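Local structure of pentalenene synthase (Streptomyces chartreusis NRRL 3882, 6Q4S) at residues D12-E17 with I301-N306. The protein probably cyclises (2E,6E)-farnesyl diphosphate to the bicyclic sesquiterpenol 7-epi-alpha-eudesmol, releasing diphosphate and using magnesium as cofactor. Sequence-based numbering, arbitrary orientation.
Sequences DTPVSE and IQHWIN
Asn306 carries CG anti to its backbone N (chi1 -156°), and His303, three residues earlier on the same helix, carries its ring carbon CG anti to the carbonyl carbon (chi1 -57°); between these two groups comes Thr13. Its chi1 of -114° lies close to an eclipsed position, and the exact rotation of its branches is therefore doubtful. The CB of Thr13 points toward the helix, and the two branches part there. The side chains of Thr13 and Asn306 slide past each other in opposite directions, with methyl CG2 of Thr13 3.3 Å from Asn306 ND2. Thr13 CB is almost as near to the same nitrogen, and Asn306 CB completes the patch at 3.8 Å from Thr13 CG2. The hydroxyl branch turns to the imidazole instead: OG1 sits in the plane of the His303 ring, at its edge, 3.5 Å from CD2. No hydrogen bond joins the segments. Gln302 O is 4.0 Å from Thr13 OG1 and accepts the helical bond from Asn306 N. Pro14 adds a marginal touch, its CD 4.2 Å from His303 NE2. An alanine in place of Thr13 would probably leave the ring edge of His303 without its hydroxyl neighbour and open a gap beside the Asn306 amide where the methyl had lain. The contact lays the extended 12-15 part of the N-terminal loop, which precedes helix 19-32, against helix 288-313 of the all-alpha class I terpene synthase fold, with Asn306 about 12 Å, side chain to side chain, from Asn223, a probable magnesium ligand. Beyond it, the His303 ring meets that of His60, and Phe11 packs on Gln302 and Ile305. Ser16 pairs through its backbone with Ala55 of helix 50-57, while Ile301 and Ile305 turn to helix 206-228 and Trp304 to helix 183-194.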
loop_
_atom_site.group_PDB
_atom_site.type_symbol
_atom_site.label_atom_id
_atom_site.label_comp_id
_atom_site.label_asym_id
_atom_site.label_seq_id
_atom_site.Cartn_x
_atom_site.Cartn_y
_atom_site.Cartn_z
ATOM N N ASP A 12 -5.476 4.504 31.871
ATOM C CA ASP A 12 -6.891 4.710 32.221
ATOM C C ASP A 12 -7.490 5.292 30.943
ATOM O O ASP A 12 -6.976 6.294 30.391
ATOM C CB ASP A 12 -7.026 5.669 33.427
ATOM C CG ASP A 12 -8.462 5.848 33.878
ATOM O OD1 ASP A 12 -9.251 4.880 33.776
ATOM O OD2 ASP A 12 -8.799 6.956 34.358
ATOM N N THR A 13 -8.545 4.673 30.446
ATOM C CA THR A 13 -8.852 4.882 29.033
ATOM C C THR A 13 -10.357 5.074 28.862
ATOM O O THR A 13 -11.149 4.252 29.349
ATOM C CB THR A 13 -8.114 3.697 28.280
ATOM O OG1 THR A 13 -7.074 4.195 27.452
ATOM C CG2 THR A 13 -8.977 2.741 27.661
ATOM N N PRO A 14 -10.781 6.171 28.166
ATOM C CA PRO A 14 -12.229 6.375 27.986
ATOM C C PRO A 14 -12.953 5.343 27.113
ATOM O O PRO A 14 -12.347 4.635 26.315
ATOM C CB PRO A 14 -12.329 7.797 27.398
ATOM C CG PRO A 14 -10.953 8.188 26.963
ATOM C CD PRO A 14 -9.971 7.326 27.705
ATOM N N VAL A 15 -14.242 5.234 27.322
ATOM C CA VAL A 15 -15.095 4.390 26.565
ATOM C C VAL A 15 -16.141 5.231 25.852
ATOM O O VAL A 15 -16.732 6.103 26.468
ATOM C CB VAL A 15 -15.769 3.402 27.492
ATOM C CG1 VAL A 15 -16.677 2.487 26.708
ATOM C CG2 VAL A 15 -14.700 2.564 28.195
ATOM N N SER A 16 -16.402 4.980 24.573
ATOM C CA SER A 16 -17.382 5.806 23.874
ATOM C C SER A 16 -18.789 5.759 24.512
ATOM O O SER A 16 -19.370 4.674 24.795
ATOM C CB SER A 16 -17.483 5.428 22.414
ATOM O OG SER A 16 -18.528 6.098 21.735
ATOM N N GLU A 17 -19.373 6.946 24.639
ATOM C CA GLU A 17 -20.816 7.070 25.005
ATOM C C GLU A 17 -21.785 6.578 23.933
ATOM O O GLU A 17 -23.001 6.338 24.197
ATOM C CB GLU A 17 -21.115 8.530 25.379
ATOM C CG GLU A 17 -21.139 9.492 24.199
ATOM C CD GLU A 17 -21.238 10.949 24.621
ATOM O OE1 GLU A 17 -21.964 11.239 25.614
ATOM O OE2 GLU A 17 -20.610 11.806 23.959
ATOM N N ILE A 301 -2.712 4.411 20.558
ATOM C CA ILE A 301 -2.042 3.151 20.878
ATOM C C ILE A 301 -2.554 2.659 22.239
ATOM O O ILE A 301 -2.995 1.526 22.348
ATOM C CB ILE A 301 -0.517 3.245 20.865
ATOM C CG1 ILE A 301 -0.006 3.699 19.499
ATOM C CG2 ILE A 301 0.030 1.836 21.202
ATOM C CD1 ILE A 301 1.455 4.021 19.480
ATOM N N GLN A 302 -2.617 3.552 23.237
ATOM C CA GLN A 302 -3.114 3.166 24.570
ATOM C C GLN A 302 -4.542 2.690 24.536
ATOM O O GLN A 302 -4.937 1.713 25.207
ATOM C CB GLN A 302 -3.023 4.346 25.521
ATOM C CG GLN A 302 -1.646 4.962 25.679
ATOM C CD GLN A 302 -1.647 6.239 26.575
ATOM O OE1 GLN A 302 -2.681 6.830 26.863
ATOM N NE2 GLN A 302 -0.478 6.621 27.026
ATOM N N HIS A 303 -5.361 3.348 23.731
ATOM C CA HIS A 303 -6.722 2.895 23.613
ATOM C C HIS A 303 -6.786 1.473 23.122
ATOM O O HIS A 303 -7.711 0.727 23.506
ATOM C CB HIS A 303 -7.592 3.827 22.705
ATOM C CG HIS A 303 -7.619 5.267 23.153
ATOM N ND1 HIS A 303 -7.729 6.328 22.277
ATOM C CD2 HIS A 303 -7.542 5.814 24.394
ATOM C CE1 HIS A 303 -7.679 7.460 22.952
ATOM N NE2 HIS A 303 -7.545 7.175 24.236
ATOM N N TRP A 304 -5.857 1.109 22.212
ATOM C CA TRP A 304 -5.889 -0.229 21.688
ATOM C C TRP A 304 -5.407 -1.269 22.736
ATOM O O TRP A 304 -6.040 -2.308 22.924
ATOM C CB TRP A 304 -5.113 -0.331 20.364
ATOM C CG TRP A 304 -6.075 -0.401 19.311
ATOM C CD1 TRP A 304 -6.548 0.659 18.497
ATOM C CD2 TRP A 304 -6.863 -1.529 18.992
ATOM N NE1 TRP A 304 -7.548 0.208 17.692
ATOM C CE2 TRP A 304 -7.775 -1.123 17.949
ATOM C CE3 TRP A 304 -6.893 -2.852 19.456
ATOM C CZ2 TRP A 304 -8.691 -1.985 17.386
ATOM C CZ3 TRP A 304 -7.830 -3.741 18.878
ATOM C CH2 TRP A 304 -8.708 -3.286 17.831
ATOM N N ILE A 305 -4.255 -1.020 23.326
ATOM C CA ILE A 305 -3.711 -1.966 24.316
ATOM C C ILE A 305 -4.706 -2.131 25.474
ATOM O O ILE A 305 -5.128 -3.269 25.772
ATOM C CB ILE A 305 -2.350 -1.514 24.873
ATOM C CG1 ILE A 305 -1.318 -1.428 23.777
ATOM C CG2 ILE A 305 -1.923 -2.500 25.977
ATOM C CD1 ILE A 305 -0.029 -0.711 24.178
ATOM N N ASN A 306 -5.205 -1.009 26.026
ATOM C CA ASN A 306 -6.099 -1.089 27.198
ATOM C C ASN A 306 -7.478 -1.568 26.893
ATOM O O ASN A 306 -8.036 -2.472 27.599
ATOM C CB ASN A 306 -6.145 0.208 27.924
ATOM C CG ASN A 306 -6.538 0.021 29.399
ATOM O OD1 ASN A 306 -5.918 -0.758 30.138
ATOM N ND2 ASN A 306 -7.573 0.733 29.820
#